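Local coordinates for probable transcriptional regulator, LysR family protein (Rhodococcus sp., PDB 2QL3) that probably acts as a DNA-binding transcriptional regulator, of which this chain forms the C-terminal effector-binding (LysR substrate-binding) domain, at residues 104-109 with 129-134; 80-85 with 143-148; 90-95 with 170-175. All blocks are in the same frame, centred on the assembly; numbering follows the deposited sequence.

Interaction 1: 104-109 with 129-134; sequences HPMVLL and PRVAYR. With PO4 (phosphate ion), chain M.
Met106 and Arg130 open the pairing of two parallel strands: Met106 N donates to Arg130 O at 2.7 Å, nearly straight with 172° at the hydrogen. The strands are the two ends of a beta-alpha-beta unit, joined through helix 114-125. A beta bulge then shifts the register, since Met106 lies opposite Val131 but Val107 lies opposite Tyr133. The two residues at the bulge both turn their N-H to one carbonyl: Met106 O accepts from Ala132 N at 2.9 Å and, weakly, from Tyr133 N at 3.4 Å. Regular pairing resumes with Leu108 N bonded to Tyr133 O at 2.8 Å.

The selenomethionine side chain of Met106 can be followed outward. Its CB passes Arg130 O, and CG is anti to the backbone N (chi1 -176°). The chain stays extended beyond CG, and SE runs beside the Pro129 ring, 3.7 Å from Pro129 CB and hardly farther from its CG. SE meets the other segment last; the chain also touches Trp151 and Leu153. Pro129 also leans on Met119 and Cys122 of helix 114-125, so that helix backs this apolar face.

Farther along, Leu108 CB meets Val131 CG1 at 3.6 Å. Leu108 CD2 lies over one face of the Arg134 guanidinium, offset toward its rim and 3.3 Å from Arg134 NH2, while that same nitrogen makes a salt bridge with Asp110. Outside the strand pair, Val131 N binds O4 of a phosphate ion at 2.8 Å; the ion probably comes from the crystallisation liquor.

The contact thus combines directional backbone bonds with two kinds of side-chain cover. Met106 O takes up the inserted residue with one good bond and one weak one, and the Arg134 guanidinium takes a leucine methyl over one face while its charge is answered by Asp110.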
ATOM      1  N   HIS A 104      19.095  -0.236 -16.808  1.00 32.68           N
ATOM      2  CA  HIS A 104      17.637  -0.443 -16.982  1.00 31.44           C
ATOM      3  C   HIS A 104      16.909   0.454 -15.981  1.00 29.32           C
ATOM      4  O   HIS A 104      17.434   0.697 -14.874  1.00 28.96           O
ATOM      5  CB  HIS A 104      17.263  -1.892 -16.689  1.00 32.53           C
ATOM      6  CG  HIS A 104      17.711  -2.860 -17.729  1.00 34.86           C
ATOM      7  ND1 HIS A 104      18.931  -3.507 -17.670  1.00 35.50           N
ATOM      8  CD2 HIS A 104      17.094  -3.315 -18.843  1.00 35.08           C
ATOM      9  CE1 HIS A 104      19.061  -4.286 -18.727  1.00 35.07           C
ATOM     10  NE2 HIS A 104      17.953  -4.203 -19.444  1.00 38.16           N
ATOM     11  N   PRO A 105      15.700   0.952 -16.354  1.00 27.79           N
ATOM     12  CA  PRO A 105      14.980   1.904 -15.514  1.00 26.50           C
ATOM     13  C   PRO A 105      14.559   1.246 -14.217  1.00 25.28           C
ATOM     14  O   PRO A 105      14.067   0.138 -14.253  1.00 24.43           O
ATOM     15  CB  PRO A 105      13.690   2.205 -16.313  1.00 26.04           C
ATOM     16  CG  PRO A 105      13.640   1.271 -17.405  1.00 29.11           C
ATOM     17  CD  PRO A 105      14.979   0.642 -17.605  1.00 26.46           C
HETATM   18  N   MSE A 106      14.732   1.919 -13.083  1.00 25.49           N
HETATM   19  CA  MSE A 106      14.287   1.360 -11.837  1.00 25.97           C
HETATM   20  C   MSE A 106      12.979   2.002 -11.344  1.00 25.47           C
HETATM   21  O   MSE A 106      12.739   3.162 -11.595  1.00 25.22           O
HETATM   22  CB  MSE A 106      15.416   1.459 -10.762  1.00 25.19           C
HETATM   23  CG  MSE A 106      15.046   0.792  -9.406  1.00 23.42           C
HETATM   24 SE   MSE A 106      16.084   1.628  -7.974  0.80 33.88          SE
HETATM   25  CE  MSE A 106      15.717   0.291  -6.500  1.00 27.12           C
ATOM     26  N   VAL A 107      12.140   1.205 -10.653  1.00 25.74           N
ATOM     27  CA  VAL A 107      10.967   1.670  -9.898  1.00 24.59           C
ATOM     28  C   VAL A 107      11.451   1.620  -8.442  1.00 25.31           C
ATOM     29  O   VAL A 107      11.791   0.544  -7.931  1.00 24.79           O
ATOM     30  CB  VAL A 107       9.722   0.725 -10.057  1.00 24.06           C
ATOM     31  CG1 VAL A 107       8.567   1.174  -9.168  1.00 23.55           C
ATOM     32  CG2 VAL A 107       9.241   0.693 -11.479  1.00 24.44           C
ATOM     33  N   LEU A 108      11.573   2.788  -7.821  1.00 27.12           N
ATOM     34  CA  LEU A 108      12.111   2.921  -6.470  1.00 27.65           C
ATOM     35  C   LEU A 108      10.984   3.010  -5.433  1.00 29.07           C
ATOM     36  O   LEU A 108      10.081   3.859  -5.528  1.00 29.51           O
ATOM     37  CB  LEU A 108      13.009   4.161  -6.390  1.00 26.90           C
ATOM     38  CG  LEU A 108      13.502   4.603  -5.030  1.00 26.74           C
ATOM     39  CD1 LEU A 108      14.571   3.679  -4.602  1.00 26.85           C
ATOM     40  CD2 LEU A 108      14.062   6.044  -5.008  1.00 29.20           C
ATOM     41  N   LEU A 109      11.024   2.109  -4.457  1.00 29.50           N
ATOM     42  CA  LEU A 109      10.173   2.247  -3.278  1.00 29.38           C
ATOM     43  C   LEU A 109      10.812   3.289  -2.341  1.00 29.13           C
ATOM     44  O   LEU A 109      11.874   3.075  -1.788  1.00 28.26           O
ATOM     45  CB  LEU A 109      10.007   0.899  -2.564  1.00 29.02           C
ATOM     46  CG  LEU A 109       9.045   1.002  -1.341  1.00 30.30           C
ATOM     47  CD1 LEU A 109       7.629   1.402  -1.815  1.00 26.89           C
ATOM     48  CD2 LEU A 109       9.004  -0.259  -0.547  1.00 27.94           C
ATOM     49  N   PRO A 129      21.204   4.230  -9.356  1.00 30.69           N
ATOM     50  CA  PRO A 129      20.213   3.743 -10.335  1.00 29.79           C
ATOM     51  C   PRO A 129      19.510   4.885 -11.081  1.00 29.34           C
ATOM     52  O   PRO A 129      19.365   6.001 -10.515  1.00 28.95           O
ATOM     53  CB  PRO A 129      19.207   3.019  -9.474  1.00 27.67           C
ATOM     54  CG  PRO A 129      19.281   3.758  -8.137  1.00 30.25           C
ATOM     55  CD  PRO A 129      20.769   4.033  -7.959  1.00 30.67           C
ATOM     56  N   ARG A 130      19.078   4.569 -12.302  1.00 29.30           N
ATOM     57  CA  ARG A 130      18.213   5.439 -13.125  1.00 30.68           C
ATOM     58  C   ARG A 130      16.759   5.212 -12.695  1.00 29.53           C
ATOM     59  O   ARG A 130      16.140   4.246 -13.131  1.00 28.78           O
ATOM     60  CB  ARG A 130      18.310   5.092 -14.624  1.00 30.68           C
ATOM     61  CG  ARG A 130      19.762   4.942 -15.250  1.00 33.50           C
ATOM     62  CD  ARG A 130      19.723   4.501 -16.745  1.00 33.57           C
ATOM     63  NE  ARG A 130      18.665   5.212 -17.482  1.00 46.61           N
ATOM     64  CZ  ARG A 130      17.524   4.681 -17.968  1.00 50.20           C
ATOM     65  NH1 ARG A 130      17.248   3.378 -17.869  1.00 51.19           N
ATOM     66  NH2 ARG A 130      16.640   5.467 -18.583  1.00 50.73           N
ATOM     67  N   VAL A 131      16.237   6.105 -11.857  1.00 28.90           N
ATOM     68  CA  VAL A 131      14.910   5.951 -11.272  1.00 28.54           C
ATOM     69  C   VAL A 131      13.917   6.610 -12.233  1.00 29.09           C
ATOM     70  O   VAL A 131      13.924   7.847 -12.465  1.00 29.70           O
ATOM     71  CB  VAL A 131      14.839   6.517  -9.839  1.00 28.84           C
ATOM     72  CG1 VAL A 131      13.458   6.282  -9.213  1.00 27.75           C
ATOM     73  CG2 VAL A 131      15.921   5.879  -8.970  1.00 29.00           C
ATOM     74  N   ALA A 132      13.165   5.742 -12.888  1.00 28.00           N
ATOM     75  CA  ALA A 132      12.062   6.114 -13.789  1.00 28.08           C
ATOM     76  C   ALA A 132      10.795   6.470 -13.004  1.00 28.79           C
ATOM     77  O   ALA A 132       9.996   7.335 -13.438  1.00 31.01           O
ATOM     78  CB  ALA A 132      11.776   4.960 -14.744  1.00 27.91           C
ATOM     79  N   TYR A 133      10.581   5.811 -11.867  1.00 28.08           N
ATOM     80  CA  TYR A 133       9.381   6.034 -11.073  1.00 27.36           C
ATOM     81  C   TYR A 133       9.689   5.831  -9.596  1.00 28.05           C
ATOM     82  O   TYR A 133      10.461   4.963  -9.241  1.00 26.56           O
ATOM     83  CB  TYR A 133       8.202   5.112 -11.502  1.00 28.02           C
ATOM     84  CG  TYR A 133       7.802   5.278 -12.941  1.00 27.65           C
ATOM     85  CD1 TYR A 133       7.000   6.354 -13.339  1.00 28.79           C
ATOM     86  CD2 TYR A 133       8.282   4.389 -13.927  1.00 28.68           C
ATOM     87  CE1 TYR A 133       6.661   6.556 -14.707  1.00 28.91           C
ATOM     88  CE2 TYR A 133       7.952   4.567 -15.305  1.00 28.86           C
ATOM     89  CZ  TYR A 133       7.121   5.659 -15.662  1.00 30.33           C
ATOM     90  OH  TYR A 133       6.764   5.868 -16.969  1.00 31.54           O
ATOM     91  N   ARG A 134       9.058   6.640  -8.755  1.00 28.54           N
ATOM     92  CA  ARG A 134       9.245   6.609  -7.327  1.00 30.73           C
ATOM     93  C   ARG A 134       7.851   6.545  -6.702  1.00 29.61           C
ATOM     94  O   ARG A 134       6.875   7.112  -7.259  1.00 27.93           O
ATOM     95  CB  ARG A 134      10.027   7.884  -6.936  1.00 30.32           C
ATOM     96  CG  ARG A 134      10.172   8.149  -5.498  1.00 36.37           C
ATOM     97  CD  ARG A 134      10.865   9.535  -5.304  1.00 37.10           C
ATOM     98  NE  ARG A 134      12.144   9.622  -6.033  1.00 45.39           N
ATOM     99  CZ  ARG A 134      13.365   9.459  -5.499  1.00 48.03           C
ATOM    100  NH1 ARG A 134      14.433   9.571  -6.294  1.00 46.94           N
ATOM    101  NH2 ARG A 134      13.531   9.200  -4.188  1.00 47.14           N
TER
HETATM  102  P   PO4 M1615      17.532   9.795 -11.512  1.00 72.70           P
HETATM  103  O1  PO4 M1615      18.495  10.637 -10.675  1.00 72.84           O
HETATM  104  O2  PO4 M1615      16.171   9.878 -10.850  1.00 73.69           O
HETATM  105  O3  PO4 M1615      17.469  10.287 -12.959  1.00 71.71           O
HETATM  106  O4  PO4 M1615      17.942   8.339 -11.553  1.00 71.31           O

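Interaction 2: 80-85 with 143-148; sequences MVVLGA and AFVGRG
A strand-helix crossing in the effector-binding domain brings Val82 and Gly84 of strand 80-84 against Val145 and Gly146, in the last turn of helix 143-147. The two short axes approach to 6.1 Å at 48°. Val145 carries the side-chain part: its CG1, anti to the backbone N (chi1 166°), points into the strand backbone and lies 3.3 Å from Val82 O. The other close approach is backbone to backbone. Gly84, which has no side chain, brings its CA to 3.2 Å from Val145 O, and its CA is 4.2 Å from Gly146 CA.

No direct hydrogen bond crosses the contact; two waters do the work. One accepts from Gly84 N at 2.9 Å and donates to Val145 O at 2.8 Å. The second accepts from Ala85 N at 3.0 Å and donates to Gly146 O at 2.6 Å. Gly148 closes the helix with a Schellman motif at positive phi (107°), its N-H bonding back to Val145 O and, weakly, to Phe144 O.

Water thus links helix-end carbonyls to the N-H groups of Gly84 and Ala85, while the missing side chain at Gly84 permits the close approach; a CB there would run into Val145 O.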
HETATM    1  N   MSE A  80      15.827  -8.595  -2.354  1.00 29.58           N
HETATM    2  CA  MSE A  80      15.667  -9.286  -3.643  1.00 29.67           C
HETATM    3  C   MSE A  80      15.292  -8.331  -4.794  1.00 28.55           C
HETATM    4  O   MSE A  80      14.709  -7.263  -4.604  1.00 26.01           O
HETATM    5  CB  MSE A  80      14.635 -10.408  -3.547  1.00 30.86           C
HETATM    6  CG  MSE A  80      13.177  -9.944  -3.424  1.00 34.62           C
HETATM    7 SE   MSE A  80      12.085 -11.159  -2.278  0.50 34.33          SE
HETATM    8  CE  MSE A  80      12.463 -10.490  -0.468  1.00 38.12           C
ATOM      9  N   VAL A  81      15.709  -8.714  -5.986  1.00 27.32           N
ATOM     10  CA  VAL A  81      15.296  -8.026  -7.192  1.00 26.61           C
ATOM     11  C   VAL A  81      13.929  -8.561  -7.628  1.00 26.09           C
ATOM     12  O   VAL A  81      13.671  -9.748  -7.466  1.00 25.16           O
ATOM     13  CB  VAL A  81      16.402  -8.156  -8.337  1.00 24.50           C
ATOM     14  CG1 VAL A  81      15.825  -7.852  -9.678  1.00 23.17           C
ATOM     15  CG2 VAL A  81      17.488  -7.137  -8.039  1.00 26.20           C
ATOM     16  N   VAL A  82      13.068  -7.660  -8.134  1.00 24.63           N
ATOM     17  CA  VAL A  82      11.775  -8.041  -8.633  1.00 23.77           C
ATOM     18  C   VAL A  82      11.674  -7.482 -10.011  1.00 24.90           C
ATOM     19  O   VAL A  82      11.982  -6.303 -10.236  1.00 25.41           O
ATOM     20  CB  VAL A  82      10.599  -7.605  -7.660  1.00 24.99           C
ATOM     21  CG1 VAL A  82       9.281  -8.235  -8.076  1.00 21.79           C
ATOM     22  CG2 VAL A  82      10.917  -7.964  -6.201  1.00 24.55           C
ATOM     23  N   LEU A  83      11.301  -8.358 -10.952  1.00 26.07           N
ATOM     24  CA  LEU A  83      11.226  -8.083 -12.397  1.00 26.18           C
ATOM     25  C   LEU A  83       9.824  -8.427 -12.898  1.00 25.95           C
ATOM     26  O   LEU A  83       9.087  -9.245 -12.281  1.00 25.42           O
ATOM     27  CB  LEU A  83      12.145  -9.032 -13.148  1.00 27.44           C
ATOM     28  CG  LEU A  83      13.642  -8.740 -13.300  1.00 30.17           C
ATOM     29  CD1 LEU A  83      14.154  -7.524 -12.532  1.00 30.44           C
ATOM     30  CD2 LEU A  83      14.497 -10.000 -13.166  1.00 30.32           C
ATOM     31  N   GLY A  84       9.450  -7.784 -13.995  1.00 25.27           N
ATOM     32  CA  GLY A  84       8.279  -8.170 -14.757  1.00 24.20           C
ATOM     33  C   GLY A  84       8.676  -9.353 -15.626  1.00 24.66           C
ATOM     34  O   GLY A  84       9.863  -9.543 -15.933  1.00 24.52           O
ATOM     35  N   ALA A  85       7.678 -10.139 -16.012  1.00 23.73           N
ATOM     36  CA  ALA A  85       7.886 -11.398 -16.731  1.00 25.94           C
ATOM     37  C   ALA A  85       8.517 -11.221 -18.123  1.00 27.39           C
ATOM     38  O   ALA A  85       9.148 -12.145 -18.622  1.00 27.35           O
ATOM     39  CB  ALA A  85       6.585 -12.160 -16.847  1.00 23.35           C
ATOM     40  N   ALA A 143       3.287  -3.550  -8.637  1.00 22.23           N
ATOM     41  CA  ALA A 143       2.390  -3.442  -9.806  1.00 23.38           C
ATOM     42  C   ALA A 143       3.073  -2.788 -11.017  1.00 23.53           C
ATOM     43  O   ALA A 143       2.881  -3.240 -12.152  1.00 22.98           O
ATOM     44  CB  ALA A 143       1.153  -2.677  -9.462  1.00 23.25           C
ATOM     45  N   PHE A 144       3.874  -1.737 -10.772  1.00 24.35           N
ATOM     46  CA  PHE A 144       4.629  -1.071 -11.841  1.00 24.74           C
ATOM     47  C   PHE A 144       5.648  -2.052 -12.471  1.00 23.96           C
ATOM     48  O   PHE A 144       5.762  -2.163 -13.682  1.00 26.22           O
ATOM     49  CB  PHE A 144       5.336   0.196 -11.336  1.00 24.87           C
ATOM     50  CG  PHE A 144       4.501   1.467 -11.358  1.00 25.78           C
ATOM     51  CD1 PHE A 144       3.141   1.437 -11.259  1.00 26.43           C
ATOM     52  CD2 PHE A 144       5.126   2.712 -11.464  1.00 26.80           C
ATOM     53  CE1 PHE A 144       2.377   2.590 -11.285  1.00 27.45           C
ATOM     54  CE2 PHE A 144       4.350   3.890 -11.485  1.00 27.73           C
ATOM     55  CZ  PHE A 144       2.988   3.824 -11.362  1.00 27.47           C
ATOM     56  N   VAL A 145       6.410  -2.748 -11.658  1.00 25.31           N
ATOM     57  CA  VAL A 145       7.376  -3.730 -12.154  1.00 24.21           C
ATOM     58  C   VAL A 145       6.671  -4.880 -12.929  1.00 24.30           C
ATOM     59  O   VAL A 145       7.157  -5.318 -13.982  1.00 25.28           O
ATOM     60  CB  VAL A 145       8.253  -4.274 -10.955  1.00 24.33           C
ATOM     61  CG1 VAL A 145       9.006  -5.490 -11.342  1.00 25.62           C
ATOM     62  CG2 VAL A 145       9.250  -3.168 -10.467  1.00 24.73           C
ATOM     63  N   GLY A 146       5.539  -5.375 -12.430  1.00 24.17           N
ATOM     64  CA  GLY A 146       4.845  -6.495 -13.072  1.00 24.09           C
ATOM     65  C   GLY A 146       4.348  -6.092 -14.464  1.00 25.61           C
ATOM     66  O   GLY A 146       4.333  -6.887 -15.395  1.00 24.35           O
ATOM     67  N   ARG A 147       3.952  -4.825 -14.593  1.00 26.75           N
ATOM     68  CA  ARG A 147       3.535  -4.235 -15.859  1.00 26.71           C
ATOM     69  C   ARG A 147       4.701  -3.865 -16.828  1.00 27.14           C
ATOM     70  O   ARG A 147       4.472  -3.651 -17.974  1.00 28.64           O
ATOM     71  CB  ARG A 147       2.575  -3.038 -15.590  1.00 25.78           C
ATOM     72  CG  ARG A 147       2.105  -2.323 -16.827  1.00 27.23           C
ATOM     73  CD  ARG A 147       1.263  -3.197 -17.793  1.00 27.18           C
ATOM     74  NE  ARG A 147       0.010  -3.644 -17.171  1.00 31.59           N
ATOM     75  CZ  ARG A 147      -1.026  -4.187 -17.815  1.00 31.18           C
ATOM     76  NH1 ARG A 147      -0.994  -4.368 -19.131  1.00 31.69           N
ATOM     77  NH2 ARG A 147      -2.123  -4.530 -17.148  1.00 30.33           N
ATOM     78  N   GLY A 148       5.943  -3.822 -16.375  1.00 27.74           N
ATOM     79  CA  GLY A 148       7.054  -3.615 -17.279  1.00 27.38           C
ATOM     80  C   GLY A 148       7.692  -2.238 -17.178  1.00 27.70           C
ATOM     81  O   GLY A 148       8.528  -1.904 -18.011  1.00 28.02           O
TER
HETATM   82  O   HOH W   1       9.722  -5.188 -15.196  1.00 23.50           O
HETATM   83  O   HOH W   2       4.815  -9.433 -15.473  1.00 19.72           O

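Interaction 3: 90-95 with 170-175; sequences AGVDGP and VVKPIA
This is a loop-on-strand contact: Ala90, Val92 and Pro95 of the loop 90-95 arch over Val170, Lys172 and Pro173 along strand 169-173, in the periplasmic-binding-protein-like fold of LysR effector domains. The loop follows strand 69-84, which is also the antiparallel neighbour of strand 169-173, so the loop leaves strand 69-84 and folds over that strand's sheet neighbour. The loop has no regular secondary structure, and no clear hydrogen bond joins the two segments.

The contact has two parts. Beneath the arch, CG of Lys172 is anti to the carbonyl carbon and beside the backbone N (chi1 -57°), and bends at chi3 and chi4 bring NZ near the loop. Its NZ comes to rest among backbone carbonyls, 3.0 Å from Ala90 O and 2.9 Å from Val92 O. Modelling near CE is too tight, so the exact setting of this tip is doubtful. If the tip is placed correctly, two carbonyl oxygens would be expected to suit its charge, whereas the Asp93 carboxylate stays well away, with OD1 6.9 Å from Lys172 NZ. At the same end of the strand, Val170 CG1 approaches Ala90 O at 4.4 Å.

At the other end the contact is carried by Pro95 against Pro173 and Ala175. Gly94, with a positive phi of 84°, delivers the chain to Pro95, whose CA lies 3.1 Å from Pro173 O. Just beyond, Val96 makes backbone hydrogen bonds with both Pro173 and Ala175, continuing the association after the loop. The apolar contacts of the Pro95 ring run through CB: Pro95 CB is 4.1 Å from Pro173 CB and, more closely, 3.8 Å from Ala175 CB.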
ATOM      1  N   ALA A  90      14.677 -11.328 -17.110  1.00 35.98           N
ATOM      2  CA  ALA A  90      13.774 -12.274 -16.388  1.00 37.52           C
ATOM      3  C   ALA A  90      14.029 -13.721 -16.762  1.00 38.30           C
ATOM      4  O   ALA A  90      13.618 -14.629 -16.033  1.00 37.75           O
ATOM      5  CB  ALA A  90      12.300 -11.935 -16.577  1.00 36.72           C
ATOM      6  N   GLY A  91      14.683 -13.909 -17.912  1.00 39.89           N
ATOM      7  CA  GLY A  91      15.269 -15.193 -18.327  1.00 42.35           C
ATOM      8  C   GLY A  91      16.452 -15.663 -17.453  1.00 43.49           C
ATOM      9  O   GLY A  91      16.660 -16.864 -17.305  1.00 44.30           O
ATOM     10  N   VAL A  92      17.213 -14.726 -16.867  1.00 43.76           N
ATOM     11  CA  VAL A  92      18.364 -15.047 -15.979  1.00 43.68           C
ATOM     12  C   VAL A  92      18.043 -16.173 -15.023  1.00 42.73           C
ATOM     13  O   VAL A  92      17.321 -15.994 -14.034  1.00 42.88           O
ATOM     14  CB  VAL A  92      18.954 -13.787 -15.179  1.00 43.73           C
ATOM     15  CG1 VAL A  92      19.790 -14.216 -13.966  1.00 43.01           C
ATOM     16  CG2 VAL A  92      19.816 -12.903 -16.096  1.00 45.22           C
ATOM     17  N   ASP A  93      18.569 -17.343 -15.346  1.00 41.89           N
ATOM     18  CA  ASP A  93      18.626 -18.429 -14.387  1.00 41.21           C
ATOM     19  C   ASP A  93      19.575 -18.130 -13.194  1.00 40.62           C
ATOM     20  O   ASP A  93      20.723 -17.769 -13.373  1.00 40.37           O
ATOM     21  CB  ASP A  93      19.061 -19.712 -15.096  1.00 41.37           C
ATOM     22  CG  ASP A  93      18.826 -20.930 -14.251  1.00 40.55           C
ATOM     23  OD1 ASP A  93      17.782 -20.982 -13.562  1.00 41.26           O
ATOM     24  OD2 ASP A  93      19.679 -21.829 -14.268  1.00 40.88           O
ATOM     25  N   GLY A  94      19.080 -18.298 -11.976  1.00 40.45           N
ATOM     26  CA  GLY A  94      19.864 -18.040 -10.762  1.00 39.46           C
ATOM     27  C   GLY A  94      19.843 -16.566 -10.353  1.00 39.33           C
ATOM     28  O   GLY A  94      18.997 -15.800 -10.805  1.00 38.19           O
ATOM     29  N   PRO A  95      20.789 -16.159  -9.486  1.00 39.46           N
ATOM     30  CA  PRO A  95      20.768 -14.792  -8.980  1.00 38.80           C
ATOM     31  C   PRO A  95      21.195 -13.724 -10.019  1.00 37.97           C
ATOM     32  O   PRO A  95      21.931 -14.027 -10.969  1.00 36.26           O
ATOM     33  CB  PRO A  95      21.746 -14.843  -7.814  1.00 38.92           C
ATOM     34  CG  PRO A  95      22.046 -16.319  -7.588  1.00 40.68           C
ATOM     35  CD  PRO A  95      21.921 -16.920  -8.940  1.00 39.12           C
ATOM     36  N   VAL A 170       8.534 -11.540 -10.965  1.00 27.60           N
ATOM     37  CA  VAL A 170       9.594 -12.519 -10.968  1.00 26.98           C
ATOM     38  C   VAL A 170      10.671 -12.030 -10.020  1.00 28.73           C
ATOM     39  O   VAL A 170      11.309 -10.984 -10.240  1.00 28.82           O
ATOM     40  CB  VAL A 170      10.201 -12.741 -12.377  1.00 27.34           C
ATOM     41  CG1 VAL A 170      11.371 -13.815 -12.301  1.00 26.07           C
ATOM     42  CG2 VAL A 170       9.102 -13.123 -13.416  1.00 21.37           C
ATOM     43  N   VAL A 171      10.865 -12.821  -8.966  1.00 28.62           N
ATOM     44  CA  VAL A 171      11.632 -12.428  -7.781  1.00 28.37           C
ATOM     45  C   VAL A 171      12.937 -13.167  -7.905  1.00 29.23           C
ATOM     46  O   VAL A 171      12.969 -14.379  -8.115  1.00 29.57           O
ATOM     47  CB  VAL A 171      10.823 -12.809  -6.478  1.00 27.46           C
ATOM     48  CG1 VAL A 171      11.646 -12.714  -5.263  1.00 29.96           C
ATOM     49  CG2 VAL A 171       9.573 -11.912  -6.342  1.00 28.79           C
ATOM     50  N   LYS A 172      14.046 -12.432  -7.847  1.00 29.85           N
ATOM     51  CA  LYS A 172      15.347 -13.062  -7.938  1.00 29.89           C
ATOM     52  C   LYS A 172      16.300 -12.643  -6.833  1.00 29.98           C
ATOM     53  O   LYS A 172      16.319 -11.438  -6.449  1.00 29.67           O
ATOM     54  CB  LYS A 172      15.964 -12.744  -9.301  1.00 30.69           C
ATOM     55  CG  LYS A 172      15.095 -13.187 -10.430  1.00 31.23           C
ATOM     56  CD  LYS A 172      15.854 -13.229 -11.684  1.00 35.46           C
ATOM     57  CE  LYS A 172      15.855 -14.636 -12.183  1.00 39.17           C
ATOM     58  NZ  LYS A 172      14.898 -14.678 -13.302  1.00 40.17           N
ATOM     59  N   PRO A 173      17.120 -13.615  -6.337  1.00 28.91           N
ATOM     60  CA  PRO A 173      18.173 -13.277  -5.380  1.00 28.59           C
ATOM     61  C   PRO A 173      19.292 -12.465  -6.064  1.00 28.13           C
ATOM     62  O   PRO A 173      19.512 -12.596  -7.254  1.00 27.39           O
ATOM     63  CB  PRO A 173      18.745 -14.651  -4.955  1.00 28.98           C
ATOM     64  CG  PRO A 173      17.911 -15.714  -5.622  1.00 27.68           C
ATOM     65  CD  PRO A 173      17.132 -15.044  -6.720  1.00 28.66           C
ATOM     66  N   ILE A 174      19.966 -11.642  -5.274  1.00 28.40           N
ATOM     67  CA  ILE A 174      21.130 -10.849  -5.664  1.00 27.34           C
ATOM     68  C   ILE A 174      22.460 -11.501  -5.231  1.00 28.20           C
ATOM     69  O   ILE A 174      22.563 -12.070  -4.161  1.00 28.82           O
ATOM     70  CB  ILE A 174      21.021  -9.405  -5.054  1.00 25.93           C
ATOM     71  CG1 ILE A 174      19.684  -8.747  -5.476  1.00 25.57           C
ATOM     72  CG2 ILE A 174      22.278  -8.562  -5.451  1.00 26.06           C
ATOM     73  CD1 ILE A 174      18.969  -7.845  -4.426  1.00 25.87           C
ATOM     74  N   ALA A 175      23.463 -11.451  -6.096  1.00 29.25           N
ATOM     75  CA  ALA A 175      24.758 -11.996  -5.796  1.00 31.17           C
ATOM     76  C   ALA A 175      25.842 -11.062  -6.301  1.00 32.47           C
ATOM     77  O   ALA A 175      25.583 -10.131  -7.103  1.00 32.15           O
ATOM     78  CB  ALA A 175      24.919 -13.392  -6.394  1.00 32.10           C
TER

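All three contacts lie within the one LysR substrate-binding domain, and the phosphate ion sits at interaction 1. Interactions 1 and 2 have centres about 11 Å apart and share a packed seam, where Val107 CB meets Val145 CG2 at 3.9 Å and Tyr133 CB meets Phe144 CD2 at 3.9 Å. Both also border the second subunit: its Phe38 packs on Tyr133 and meets the Phe144 ring. Interactions 2 and 3, about 12 Å apart between centres, are joined through the sheet, with Leu83 O and Val170 N at 2.7 Å, a probable hydrogen bond. Interactions 1 and 3 do not touch, their nearest atoms being about 8 Å apart; interaction 2 bridges them.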